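Long-range contacts in cobalamin (Vitamin B12) biosynthesis CbiX protein (Marinobacter aquaeolei, PDB 3LYH), which is probably a lyase of the CbiX chelatase family, thought to take part in metal handling during cobalamin (vitamin B12) biosynthesis: residues 11-16 and 42-47; 65-70 and 97-102; 49-54 and 91-96; 5-10 and 37-42. All blocks are in the same frame, centred on the assembly; numbering follows the deposited sequence. Where two conformers were deposited one is given.

Contact 1 (11-16 and 42-47); sequences LAHGSS and YMELAE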
loop_
_atom_site.group_PDB
_atom_site.type_symbol
_atom_site.label_atom_id
_atom_site.label_comp_id
_atom_site.label_asym_id
_atom_site.label_seq_id
_atom_site.Cartn_x
_atom_site.Cartn_y
_atom_site.Cartn_z
ATOM N N LEU B 11 -3.209 11.232 0.490
ATOM C CA LEU B 11 -1.815 11.691 0.456
ATOM C C LEU B 11 -0.866 10.566 0.138
ATOM O O LEU B 11 -0.775 9.617 0.891
ATOM C CB LEU B 11 -1.388 12.373 1.753
ATOM C CG LEU B 11 -0.007 13.050 1.729
ATOM C CD1 LEU B 11 -0.016 14.187 0.782
ATOM C CD2 LEU B 11 0.382 13.517 3.157
ATOM N N ALA B 12 -0.130 10.743 -0.986
ATOM C CA ALA B 12 0.883 9.738 -1.442
ATOM C C ALA B 12 2.305 10.347 -1.413
ATOM O O ALA B 12 2.438 11.559 -1.442
ATOM C CB ALA B 12 0.529 9.264 -2.901
ATOM N N HIS B 13 3.373 9.543 -1.377
ATOM C CA HIS B 13 4.695 10.044 -1.909
ATOM C C HIS B 13 4.652 10.230 -3.398
ATOM O O HIS B 13 4.107 9.378 -4.108
ATOM C CB HIS B 13 5.827 9.039 -1.655
ATOM C CG HIS B 13 6.464 9.161 -0.323
ATOM N ND1 HIS B 13 6.870 10.371 0.197
ATOM C CD2 HIS B 13 6.772 8.224 0.607
ATOM C CE1 HIS B 13 7.372 10.180 1.405
ATOM N NE2 HIS B 13 7.322 8.886 1.677
ATOM N N GLY B 14 5.292 11.286 -3.893
ATOM C CA GLY B 14 5.427 11.528 -5.328
ATOM C C GLY B 14 6.742 10.984 -5.858
ATOM O O GLY B 14 7.574 10.475 -5.119
ATOM N N SER B 15 6.928 11.149 -7.150
ATOM C CA SER B 15 8.081 10.606 -7.818
ATOM C C SER B 15 8.066 11.249 -9.159
ATOM O O SER B 15 7.005 11.675 -9.647
ATOM C CB SER B 15 7.959 9.082 -7.923
ATOM O OG SER B 15 9.092 8.528 -8.589
ATOM N N SER B 16 9.236 11.336 -9.769
ATOM C CA SER B 16 9.304 11.615 -11.186
ATOM C C SER B 16 8.938 10.368 -12.012
ATOM O O SER B 16 8.732 10.488 -13.211
ATOM C CB SER B 16 10.699 12.125 -11.573
ATOM O OG SER B 16 11.660 11.147 -11.241
ATOM N N TYR B 42 0.386 14.814 -3.457
ATOM C CA TYR B 42 1.681 14.204 -3.288
ATOM C C TYR B 42 2.547 15.052 -2.330
ATOM O O TYR B 42 2.606 16.267 -2.431
ATOM C CB TYR B 42 2.392 14.106 -4.636
ATOM C CG TYR B 42 1.680 13.197 -5.608
ATOM C CD1 TYR B 42 1.818 11.834 -5.494
ATOM C CD2 TYR B 42 0.907 13.710 -6.648
ATOM C CE1 TYR B 42 1.168 10.978 -6.383
ATOM C CE2 TYR B 42 0.255 12.861 -7.555
ATOM C CZ TYR B 42 0.404 11.502 -7.404
ATOM O OH TYR B 42 -0.209 10.640 -8.265
HETATM N N MSE B 43 3.193 14.364 -1.412
HETATM C CA MSE B 43 4.059 14.971 -0.394
HETATM C C MSE B 43 5.225 15.745 -1.043
HETATM O O MSE B 43 5.612 16.794 -0.560
HETATM C CB MSE B 43 4.557 13.866 0.557
HETATM C CG MSE B 43 5.140 14.301 1.926
HETATM SE SE MSE B 43 5.454 12.748 3.052
HETATM C CE MSE B 43 4.004 11.864 2.272
ATOM N N GLU B 44 5.753 15.214 -2.153
ATOM C CA GLU B 44 6.820 15.859 -2.890
ATOM C C GLU B 44 6.942 15.348 -4.302
ATOM O O GLU B 44 6.323 14.353 -4.652
ATOM C CB GLU B 44 8.153 15.582 -2.203
ATOM C CG GLU B 44 8.583 14.122 -2.247
ATOM C CD GLU B 44 7.875 13.306 -1.227
ATOM O OE1 GLU B 44 8.048 13.649 -0.056
ATOM O OE2 GLU B 44 7.121 12.356 -1.587
ATOM N N LEU B 45 7.808 15.995 -5.087
ATOM C CA LEU B 45 8.245 15.559 -6.434
ATOM C C LEU B 45 7.195 15.471 -7.562
ATOM O O LEU B 45 7.557 15.291 -8.739
ATOM C CB LEU B 45 9.003 14.237 -6.361
ATOM C CG LEU B 45 10.217 14.198 -5.434
ATOM C CD1 LEU B 45 10.679 12.743 -5.251
ATOM C CD2 LEU B 45 11.338 15.073 -5.933
ATOM N N ALA B 46 5.912 15.558 -7.232
ATOM C CA ALA B 46 4.851 15.509 -8.233
ATOM C C ALA B 46 3.767 16.500 -7.852
ATOM O O ALA B 46 3.624 16.831 -6.673
ATOM C CB ALA B 46 4.273 14.077 -8.359
ATOM N N GLU B 47 3.004 16.954 -8.844
ATOM C CA GLU B 47 1.856 17.834 -8.586
ATOM C C GLU B 47 0.586 16.990 -8.735
ATOM O O GLU B 47 0.557 16.005 -9.486
ATOM C CB GLU B 47 1.815 19.096 -9.475
ATOM C CG GLU B 47 2.752 20.302 -9.051
ATOM C CD GLU B 47 2.439 21.033 -7.688
ATOM O OE1 GLU B 47 1.272 21.469 -7.406
ATOM O OE2 GLU B 47 3.425 21.230 -6.915
#
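Glu44 OE2 gathers two donors where neighbouring parallel strands of this chelatase-family alpha/beta sheet run out into loops at their C-terminal ends. His13 ND1 lies 2.7 Å from Glu44 OE2, with the carboxylate oxygen close to the imidazole plane but the ring nitrogen standing above the carboxylate plane. The second donor, Gly14 N, meets the anti lone pair of Glu44 OE2 at 3.1 Å. With two N-H groups on one oxygen, the carboxylate would probably stay ionised. Glu44 gets there through the crowded first torsion (chi1 67°) and a bend at chi2, which bring its carboxylate to His13 and Gly14. An alanine at Glu44 would remove both bonds and would probably let the His13 ring turn and loosen the Gly14 backbone.

Beside this pair, Met43, a selenomethionine, runs alongside His13 in the same direction, its SE 3.6 Å from His13 CE1 and oblique to the ring. That ring also pairs edge-to-face with Phe71. Further back, Met43 N donates to Ala12 O at 2.9 Å, nearly along the carbonyl axis. Tyr42, whose OH bonds Glu25, sets its CD1 3.6 Å from Gly14 CA, while Ala46 CB sits over one face of the ring, offset toward the rim.

Contact 2 (65-70 and 97-102); sequences FTVVPL and IRLAEP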
loop_
_atom_site.group_PDB
_atom_site.type_symbol
_atom_site.label_atom_id
_atom_site.label_comp_id
_atom_site.label_asym_id
_atom_site.label_seq_id
_atom_site.Cartn_x
_atom_site.Cartn_y
_atom_site.Cartn_z
ATOM N N PHE B 65 -10.566 19.816 6.457
ATOM C CA PHE B 65 -9.883 18.805 5.666
ATOM C C PHE B 65 -9.584 17.598 6.527
ATOM O O PHE B 65 -9.408 17.737 7.733
ATOM C CB PHE B 65 -8.544 19.353 5.127
ATOM C CG PHE B 65 -8.703 20.525 4.207
ATOM C CD1 PHE B 65 -8.934 21.801 4.728
ATOM C CD2 PHE B 65 -8.534 20.396 2.833
ATOM C CE1 PHE B 65 -9.103 22.908 3.866
ATOM C CE2 PHE B 65 -8.677 21.468 1.973
ATOM C CZ PHE B 65 -8.949 22.748 2.486
ATOM N N THR B 66 -9.498 16.440 5.888
ATOM C CA THR B 66 -8.940 15.232 6.495
ATOM C C THR B 66 -7.964 14.652 5.478
ATOM O O THR B 66 -8.335 14.414 4.338
ATOM C CB THR B 66 -10.002 14.200 6.894
ATOM O OG1 THR B 66 -10.868 14.804 7.880
ATOM C CG2 THR B 66 -9.378 12.909 7.461
ATOM N N VAL B 67 -6.720 14.517 5.915
ATOM C CA VAL B 67 -5.648 13.827 5.166
ATOM C C VAL B 67 -5.670 12.368 5.504
ATOM O O VAL B 67 -5.538 11.993 6.686
ATOM C CB VAL B 67 -4.279 14.446 5.479
ATOM C CG1 VAL B 67 -3.152 13.668 4.809
ATOM C CG2 VAL B 67 -4.230 15.929 5.005
ATOM N N VAL B 68 -5.871 11.555 4.471
ATOM C CA VAL B 68 -5.862 10.070 4.567
ATOM C C VAL B 68 -4.557 9.604 3.863
ATOM O O VAL B 68 -4.478 9.635 2.618
ATOM C CB VAL B 68 -7.065 9.415 3.881
ATOM C CG1 VAL B 68 -7.010 7.887 4.018
ATOM C CG2 VAL B 68 -8.393 9.933 4.457
ATOM N N PRO B 69 -3.540 9.188 4.667
ATOM C CA PRO B 69 -2.290 8.732 4.034
ATOM C C PRO B 69 -2.440 7.442 3.248
ATOM O O PRO B 69 -2.888 6.431 3.781
ATOM C CB PRO B 69 -1.321 8.593 5.202
ATOM C CG PRO B 69 -1.898 9.372 6.303
ATOM C CD PRO B 69 -3.394 9.218 6.119
ATOM N N LEU B 70 -2.058 7.456 1.976
ATOM C CA LEU B 70 -2.086 6.281 1.097
ATOM C C LEU B 70 -0.779 5.499 1.274
ATOM O O LEU B 70 0.109 5.441 0.393
ATOM C CB LEU B 70 -2.295 6.637 -0.371
ATOM C CG LEU B 70 -3.631 7.228 -0.741
ATOM C CD1 LEU B 70 -3.724 7.430 -2.257
ATOM C CD2 LEU B 70 -4.827 6.415 -0.183
ATOM N N ILE B 97 -7.105 20.832 9.581
ATOM C CA ILE B 97 -6.768 19.596 8.870
ATOM C C ILE B 97 -6.512 18.487 9.877
ATOM O O ILE B 97 -5.550 18.574 10.642
ATOM C CB ILE B 97 -5.519 19.767 7.966
ATOM C CG1 ILE B 97 -5.627 21.006 7.095
ATOM C CG2 ILE B 97 -5.181 18.464 7.150
ATOM C CD1 ILE B 97 -4.288 21.408 6.407
ATOM N N ARG B 98 -7.382 17.474 9.871
ATOM C CA ARG B 98 -7.189 16.274 10.654
ATOM C C ARG B 98 -6.290 15.325 9.872
ATOM O O ARG B 98 -6.437 15.193 8.675
ATOM C CB ARG B 98 -8.514 15.594 10.936
ATOM C CG ARG B 98 -8.375 14.355 11.769
ATOM C CD ARG B 98 -9.721 13.857 12.328
ATOM N NE ARG B 98 -10.546 13.147 11.354
ATOM C CZ ARG B 98 -10.404 11.854 11.016
ATOM N NH1 ARG B 98 -9.442 11.089 11.555
ATOM N NH2 ARG B 98 -11.239 11.321 10.133
ATOM N N LEU B 99 -5.387 14.660 10.573
ATOM C CA LEU B 99 -4.525 13.639 9.992
ATOM C C LEU B 99 -5.076 12.277 10.412
ATOM O O LEU B 99 -5.032 11.913 11.590
ATOM C CB LEU B 99 -3.084 13.863 10.478
ATOM C CG LEU B 99 -2.067 12.783 10.106
ATOM C CD1 LEU B 99 -2.073 12.631 8.581
ATOM C CD2 LEU B 99 -0.701 13.071 10.655
ATOM N N ALA B 100 -5.680 11.554 9.467
ATOM C CA ALA B 100 -6.161 10.206 9.708
ATOM C C ALA B 100 -5.005 9.214 9.778
ATOM O O ALA B 100 -3.894 9.516 9.316
ATOM C CB ALA B 100 -7.150 9.815 8.606
ATOM N N GLU B 101 -5.259 8.026 10.353
ATOM C CA GLU B 101 -4.295 6.924 10.320
ATOM C C GLU B 101 -4.018 6.521 8.852
ATOM O O GLU B 101 -4.897 6.659 8.005
ATOM C CB GLU B 101 -4.794 5.714 11.168
ATOM C CG GLU B 101 -5.961 4.909 10.553
ATOM C CD GLU B 101 -6.544 3.781 11.440
ATOM O OE1 GLU B 101 -6.032 3.620 12.583
ATOM O OE2 GLU B 101 -7.525 3.091 10.972
ATOM N N PRO B 102 -2.824 5.980 8.548
ATOM C CA PRO B 102 -2.527 5.454 7.218
ATOM C C PRO B 102 -3.499 4.299 6.878
ATOM O O PRO B 102 -3.948 3.585 7.807
ATOM C CB PRO B 102 -1.108 4.926 7.344
ATOM C CG PRO B 102 -0.813 4.883 8.710
ATOM C CD PRO B 102 -1.691 5.741 9.465
#
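Phe65 begins the pairing through its carbonyl: Arg98 N donates to Phe65 O at 3.0 Å, from above the carbonyl plane. The Phe65 side chain crosses that of Ile97 obliquely, and Phe65 CB touches Ile97 CG1 at 3.9 Å; beyond, the ring packs on Val54 of helix 50-59.

At Thr66 the side chains go to the sheet's other face. Thr66 and Arg98 lie side by side, and Thr66 CG2 sits over one face of the guanidinium, offset toward its rim, 3.6 Å from Arg98 NH2. The bend at chi3 (78°) turns the arginine head back over the threonine methyl. Both polar ends reach Ser124 of the second subunit; Arg98 also forms a salt bridge with Glu120 of that subunit, and Thr66 OG1 bonds His6 in its own chain.

The two strands are parallel neighbours in the four-stranded sheet, 96-99 being an edge strand within the chain. Val67, the last bridged residue, uses both N and O: Val67 N donates to Arg98 O at 2.9 Å and Val67 O accepts from Ala100 N at 2.8 Å, both nearly along the carbonyl axis. Its CG2 presses on Ile97 CG2 at 3.5 Å, tighter than usual for methyl groups.

Val68 points away, though its CG2 still grazes Ala100 CB. Pro69 carries on by packing: its CG meets Leu99 CD1 at 4.0 Å, and its CD lies 3.2 Å from Ala100 O.

Contact 3 (49-54 and 91-96); sequences SLDTIV and AEHGVT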
loop_
_atom_site.group_PDB
_atom_site.type_symbol
_atom_site.label_atom_id
_atom_site.label_comp_id
_atom_site.label_asym_id
_atom_site.label_seq_id
_atom_site.Cartn_x
_atom_site.Cartn_y
_atom_site.Cartn_z
ATOM N N SER B 49 0.615 19.266 -5.151
ATOM C CA SER B 49 1.116 19.241 -3.800
ATOM C C SER B 49 -0.062 19.406 -2.851
ATOM O O SER B 49 -1.176 19.757 -3.274
ATOM C CB SER B 49 2.081 20.413 -3.560
ATOM O OG SER B 49 1.396 21.648 -3.710
ATOM N N LEU B 50 0.199 19.183 -1.574
ATOM C CA LEU B 50 -0.805 19.462 -0.518
ATOM C C LEU B 50 -1.221 20.944 -0.479
ATOM O O LEU B 50 -2.397 21.272 -0.299
ATOM C CB LEU B 50 -0.271 18.980 0.833
ATOM C CG LEU B 50 -1.168 18.616 1.999
ATOM C CD1 LEU B 50 -2.085 17.476 1.635
ATOM C CD2 LEU B 50 -0.282 18.192 3.153
ATOM N N ASP B 51 -0.246 21.847 -0.659
ATOM C CA ASP B 51 -0.568 23.253 -0.681
ATOM C C ASP B 51 -1.529 23.576 -1.822
ATOM O O ASP B 51 -2.468 24.328 -1.609
ATOM C CB ASP B 51 0.684 24.142 -0.762
ATOM C CG ASP B 51 0.462 25.484 -0.111
ATOM O OD1 ASP B 51 0.054 26.428 -0.808
ATOM O OD2 ASP B 51 0.672 25.577 1.108
ATOM N N THR B 52 -1.307 22.983 -3.011
ATOM C CA THR B 52 -2.155 23.235 -4.172
ATOM C C THR B 52 -3.575 22.766 -3.970
ATOM O O THR B 52 -4.509 23.473 -4.321
ATOM C CB THR B 52 -1.557 22.600 -5.456
ATOM O OG1 THR B 52 -0.371 23.306 -5.800
ATOM C CG2 THR B 52 -2.546 22.657 -6.614
ATOM N N ILE B 53 -3.740 21.585 -3.380
ATOM C CA ILE B 53 -5.075 21.090 -3.085
ATOM C C ILE B 53 -5.765 21.935 -2.007
ATOM O O ILE B 53 -6.973 22.233 -2.096
ATOM C CB ILE B 53 -5.043 19.593 -2.712
ATOM C CG1 ILE B 53 -4.523 18.749 -3.875
ATOM C CG2 ILE B 53 -6.458 19.091 -2.286
ATOM C CD1 ILE B 53 -5.307 18.894 -5.191
ATOM N N VAL B 54 -5.021 22.306 -0.970
ATOM C CA VAL B 54 -5.624 23.106 0.101
ATOM C C VAL B 54 -5.994 24.482 -0.437
ATOM O O VAL B 54 -7.100 24.952 -0.212
ATOM C CB VAL B 54 -4.725 23.194 1.363
ATOM C CG1 VAL B 54 -5.285 24.234 2.312
ATOM C CG2 VAL B 54 -4.587 21.819 2.041
ATOM N N ALA B 91 -1.729 27.177 9.266
ATOM C CA ALA B 91 -1.401 28.598 9.550
ATOM C C ALA B 91 -1.393 29.467 8.296
ATOM O O ALA B 91 -1.951 30.550 8.280
ATOM C CB ALA B 91 -0.067 28.685 10.270
ATOM N N GLU B 92 -0.749 28.985 7.244
ATOM C CA GLU B 92 -0.677 29.687 5.965
ATOM C C GLU B 92 -2.062 29.895 5.338
ATOM O O GLU B 92 -2.309 30.943 4.758
ATOM C CB GLU B 92 0.264 28.931 5.020
ATOM C CG GLU B 92 0.495 29.535 3.654
ATOM C CD GLU B 92 1.431 28.678 2.782
ATOM O OE1 GLU B 92 2.190 27.836 3.334
ATOM O OE2 GLU B 92 1.406 28.855 1.540
ATOM N N HIS B 93 -2.969 28.920 5.473
ATOM C CA HIS B 93 -4.283 29.033 4.834
ATOM C C HIS B 93 -5.452 29.272 5.793
ATOM O O HIS B 93 -6.562 29.462 5.321
ATOM C CB HIS B 93 -4.536 27.808 3.938
ATOM C CG HIS B 93 -3.530 27.660 2.839
ATOM N ND1 HIS B 93 -3.460 28.531 1.772
ATOM C CD2 HIS B 93 -2.541 26.752 2.646
ATOM C CE1 HIS B 93 -2.479 28.161 0.968
ATOM N NE2 HIS B 93 -1.906 27.085 1.474
ATOM N N GLY B 94 -5.229 29.291 7.107
ATOM C CA GLY B 94 -6.326 29.418 8.080
ATOM C C GLY B 94 -7.413 28.336 7.961
ATOM O O GLY B 94 -8.621 28.619 7.909
ATOM N N VAL B 95 -6.973 27.087 7.921
ATOM C CA VAL B 95 -7.859 25.925 7.852
ATOM C C VAL B 95 -7.530 24.942 8.972
ATOM O O VAL B 95 -6.512 25.106 9.653
ATOM C CB VAL B 95 -7.742 25.225 6.478
ATOM C CG1 VAL B 95 -8.235 26.199 5.347
ATOM C CG2 VAL B 95 -6.322 24.774 6.203
ATOM N N THR B 96 -8.433 23.980 9.143
ATOM C CA THR B 96 -8.343 22.869 10.099
ATOM C C THR B 96 -8.177 21.565 9.294
ATOM O O THR B 96 -8.994 21.264 8.415
ATOM C CB THR B 96 -9.572 22.786 10.993
ATOM O OG1 THR B 96 -9.733 24.044 11.662
ATOM C CG2 THR B 96 -9.426 21.681 12.069
#
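Charge and hydrogen bonding carry the outer part. His93 NE2 faces the carboxylate of Asp51, donating to Asp51 OD2 at 3.0 Å and, weakly, to Asp51 OD1 at 3.1 Å. Asp51 lies at the edge of the imidazole, but NE2 comes in above the carboxylate plane, the two flat groups being turned 49° from each other. The aspartate head swings across because CG stands anti to the backbone N (chi1 -151°). Glu92 OE2 lies 3.4 Å from Asp51 OD2, these like-charged side chains crossing at about a right angle; Arg88 forms salt bridges with both. The two carboxylates may favour a protonated His93, an effect Arg88 would partly offset.

The elements joined are the first turn of helix 50-59 and the C-terminal end of helix 78-93, consecutive helices of the alternating beta-alpha fold. Ser49 is the N-cap of the former, its OG accepting from Thr52 N at 3.1 Å.

Apolar packing lies farther in. Val54 CG1 touches His93 CD2 at 3.7 Å. An alanine at His93 would remove both bonds to Asp51 and this ring contact, and would probably loosen the join between the helices. On Val54 CG1 also rests Val95 CG2, 4.1 Å away.

Contact 4 (5-10 and 37-42); sequences PHQIIL and NAAIAY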
loop_
_atom_site.group_PDB
_atom_site.type_symbol
_atom_site.label_atom_id
_atom_site.label_comp_id
_atom_site.label_asym_id
_atom_site.label_seq_id
_atom_site.Cartn_x
_atom_site.Cartn_y
_atom_site.Cartn_z
ATOM N N PRO B 5 -18.711 21.652 4.045
ATOM C CA PRO B 5 -18.245 20.508 3.229
ATOM C C PRO B 5 -16.811 20.155 3.625
ATOM O O PRO B 5 -16.007 21.057 3.884
ATOM C CB PRO B 5 -18.249 21.054 1.799
ATOM C CG PRO B 5 -17.954 22.494 1.963
ATOM C CD PRO B 5 -18.563 22.922 3.302
ATOM N N HIS B 6 -16.515 18.859 3.658
ATOM C CA HIS B 6 -15.278 18.352 4.218
ATOM C C HIS B 6 -14.431 17.737 3.113
ATOM O O HIS B 6 -14.842 16.774 2.421
ATOM C CB HIS B 6 -15.594 17.324 5.277
ATOM C CG HIS B 6 -14.455 17.049 6.192
ATOM N ND1 HIS B 6 -14.335 17.665 7.421
ATOM C CD2 HIS B 6 -13.369 16.254 6.053
ATOM C CE1 HIS B 6 -13.224 17.247 8.002
ATOM N NE2 HIS B 6 -12.634 16.378 7.199
ATOM N N GLN B 7 -13.246 18.306 2.926
ATOM C CA GLN B 7 -12.371 17.874 1.827
ATOM C C GLN B 7 -11.545 16.716 2.298
ATOM O O GLN B 7 -10.911 16.811 3.333
ATOM C CB GLN B 7 -11.428 19.004 1.412
ATOM C CG GLN B 7 -10.405 18.626 0.322
ATOM C CD GLN B 7 -10.982 18.514 -1.100
ATOM O OE1 GLN B 7 -10.562 17.638 -1.896
ATOM N NE2 GLN B 7 -11.893 19.412 -1.440
ATOM N N ILE B 8 -11.539 15.632 1.537
ATOM C CA ILE B 8 -10.612 14.533 1.749
ATOM C C ILE B 8 -9.415 14.740 0.818
ATOM O O ILE B 8 -9.563 14.999 -0.369
ATOM C CB ILE B 8 -11.270 13.181 1.420
ATOM C CG1 ILE B 8 -12.345 12.832 2.455
ATOM C CG2 ILE B 8 -10.217 12.058 1.298
ATOM C CD1 ILE B 8 -11.738 12.297 3.798
ATOM N N ILE B 9 -8.222 14.633 1.387
ATOM C CA ILE B 9 -6.974 14.616 0.642
ATOM C C ILE B 9 -6.351 13.248 0.841
ATOM O O ILE B 9 -5.983 12.891 1.978
ATOM C CB ILE B 9 -5.994 15.720 1.091
ATOM C CG1 ILE B 9 -6.670 17.062 0.932
ATOM C CG2 ILE B 9 -4.728 15.701 0.202
ATOM C CD1 ILE B 9 -5.857 18.280 1.422
ATOM N N LEU B 10 -6.229 12.496 -0.245
ATOM C CA LEU B 10 -5.510 11.207 -0.254
ATOM C C LEU B 10 -4.071 11.537 -0.481
ATOM O O LEU B 10 -3.745 12.092 -1.524
ATOM C CB LEU B 10 -6.021 10.244 -1.311
ATOM C CG LEU B 10 -7.493 9.888 -1.243
ATOM C CD1 LEU B 10 -7.943 8.920 -2.344
ATOM C CD2 LEU B 10 -7.892 9.389 0.098
ATOM N N ASN B 37 -15.606 16.341 -3.176
ATOM C CA ASN B 37 -14.543 17.020 -2.404
ATOM C C ASN B 37 -13.472 16.047 -1.924
ATOM O O ASN B 37 -13.145 15.981 -0.719
ATOM C CB ASN B 37 -15.118 17.800 -1.238
ATOM C CG ASN B 37 -16.248 18.728 -1.676
ATOM O OD1 ASN B 37 -16.071 19.504 -2.614
ATOM N ND2 ASN B 37 -17.429 18.613 -1.032
ATOM N N ALA B 38 -12.976 15.243 -2.865
ATOM C CA ALA B 38 -11.883 14.316 -2.587
ATOM C C ALA B 38 -10.830 14.432 -3.697
ATOM O O ALA B 38 -11.174 14.554 -4.852
ATOM C CB ALA B 38 -12.429 12.846 -2.384
ATOM N N ALA B 39 -9.547 14.454 -3.300
ATOM C CA ALA B 39 -8.456 14.660 -4.268
ATOM C C ALA B 39 -7.203 13.942 -3.798
ATOM O O ALA B 39 -7.011 13.763 -2.573
ATOM C CB ALA B 39 -8.178 16.136 -4.429
ATOM N N ILE B 40 -6.388 13.525 -4.743
ATOM C CA ILE B 40 -5.050 13.007 -4.386
ATOM C C ILE B 40 -4.071 14.178 -4.354
ATOM O O ILE B 40 -4.218 15.147 -5.120
ATOM C CB ILE B 40 -4.511 11.924 -5.375
ATOM C CG1 ILE B 40 -3.267 11.264 -4.813
ATOM C CG2 ILE B 40 -4.290 12.503 -6.825
ATOM C CD1 ILE B 40 -2.853 9.992 -5.493
ATOM N N ALA B 41 -3.116 14.097 -3.425
ATOM C CA ALA B 41 -2.006 15.037 -3.376
ATOM C C ALA B 41 -0.748 14.242 -3.054
ATOM O O ALA B 41 -0.801 13.135 -2.484
ATOM C CB ALA B 41 -2.231 16.164 -2.341
ATOM N N TYR B 42 0.386 14.814 -3.457
ATOM C CA TYR B 42 1.681 14.204 -3.288
ATOM C C TYR B 42 2.547 15.052 -2.330
ATOM O O TYR B 42 2.606 16.267 -2.431
ATOM C CB TYR B 42 2.392 14.106 -4.636
ATOM C CG TYR B 42 1.680 13.197 -5.608
ATOM C CD1 TYR B 42 1.818 11.834 -5.494
ATOM C CD2 TYR B 42 0.907 13.710 -6.648
ATOM C CE1 TYR B 42 1.168 10.978 -6.383
ATOM C CE2 TYR B 42 0.255 12.861 -7.555
ATOM C CZ TYR B 42 0.404 11.502 -7.404
ATOM O OH TYR B 42 -0.209 10.640 -8.265
HETATM O O HOH W 1 -17.478 16.782 1.349
#
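From Ile8 to Ala41 the strands are laced tightly by four backbone hydrogen bonds. Ile8 N donates to Asn37 O at 2.8 Å, with the donor in the carbonyl plane; Ala39 N then gives to Ile8 O, Leu10 N to Ala39 O, and Ala41 N to Leu10 O at 2.8 Å, this last nearly along the C=O axis. Ile8 and Leu10 on one strand and Ala39 and Ala41 on the other thus supply the donors. Side chains close in on both faces. On one, Ile9 CG2, anti to its backbone N, comes up to Ala41 CB at 3.6 Å, with Leu50 and Ile53 of helix 50-59 covering Ile9. On the opposite face Ile8 CB meets Ala38 CB at 4.0 Å, and Ile40 CG1, also anti to its backbone N (chi1 -170°), lies 3.4 Å from Leu10 O. The buried Gln7 side chain, bent at chi2, folds across the Asn37 backbone.

The unit is a beta-alpha-beta crossover: helix 18-34 links strand 6-12 to strand 38-42, one edge of the sheet within this chain, and packs on Leu10 and Ala38. Val117 and Leu121 of the second subunit reach Leu10 and Ile8 respectively, on the face those two share.

Toward the start of both strands the fit loosens and a water steps in. It donates to His6 O at 2.8 Å and accepts from Asn37 ND2 at 3.0 Å, adding a water bridge beside the direct Ile8-Asn37 bond. Asn37 takes a positive phi (59°) just before its strand, and its ND2 comes within 3.8 Å of Pro5 CB.

Contacts 2 and 4 are the sheet itself, parallel ladders on the two outer sides of the central strands 6-12 and 64-69, with centres about 9 Å apart; both mix buried apolar packing with a face that meets the second subunit, and His6 bonds Thr66 between them. Contact 1 continues the ladder of contact 4, sharing Tyr42, then gives way to strand-end loops. Both it and contact 3 use a histidine-carboxylate pair, in contact 1 within those loops, in contact 3 between helix ends. Contact 3, its centre about 15 Å from the chain's, is the most peripheral and joins helices by side chains alone. Its polar pairs lie outward, while Leu50, Ile53 and Val54 pack inward on Ile9 of contact 4.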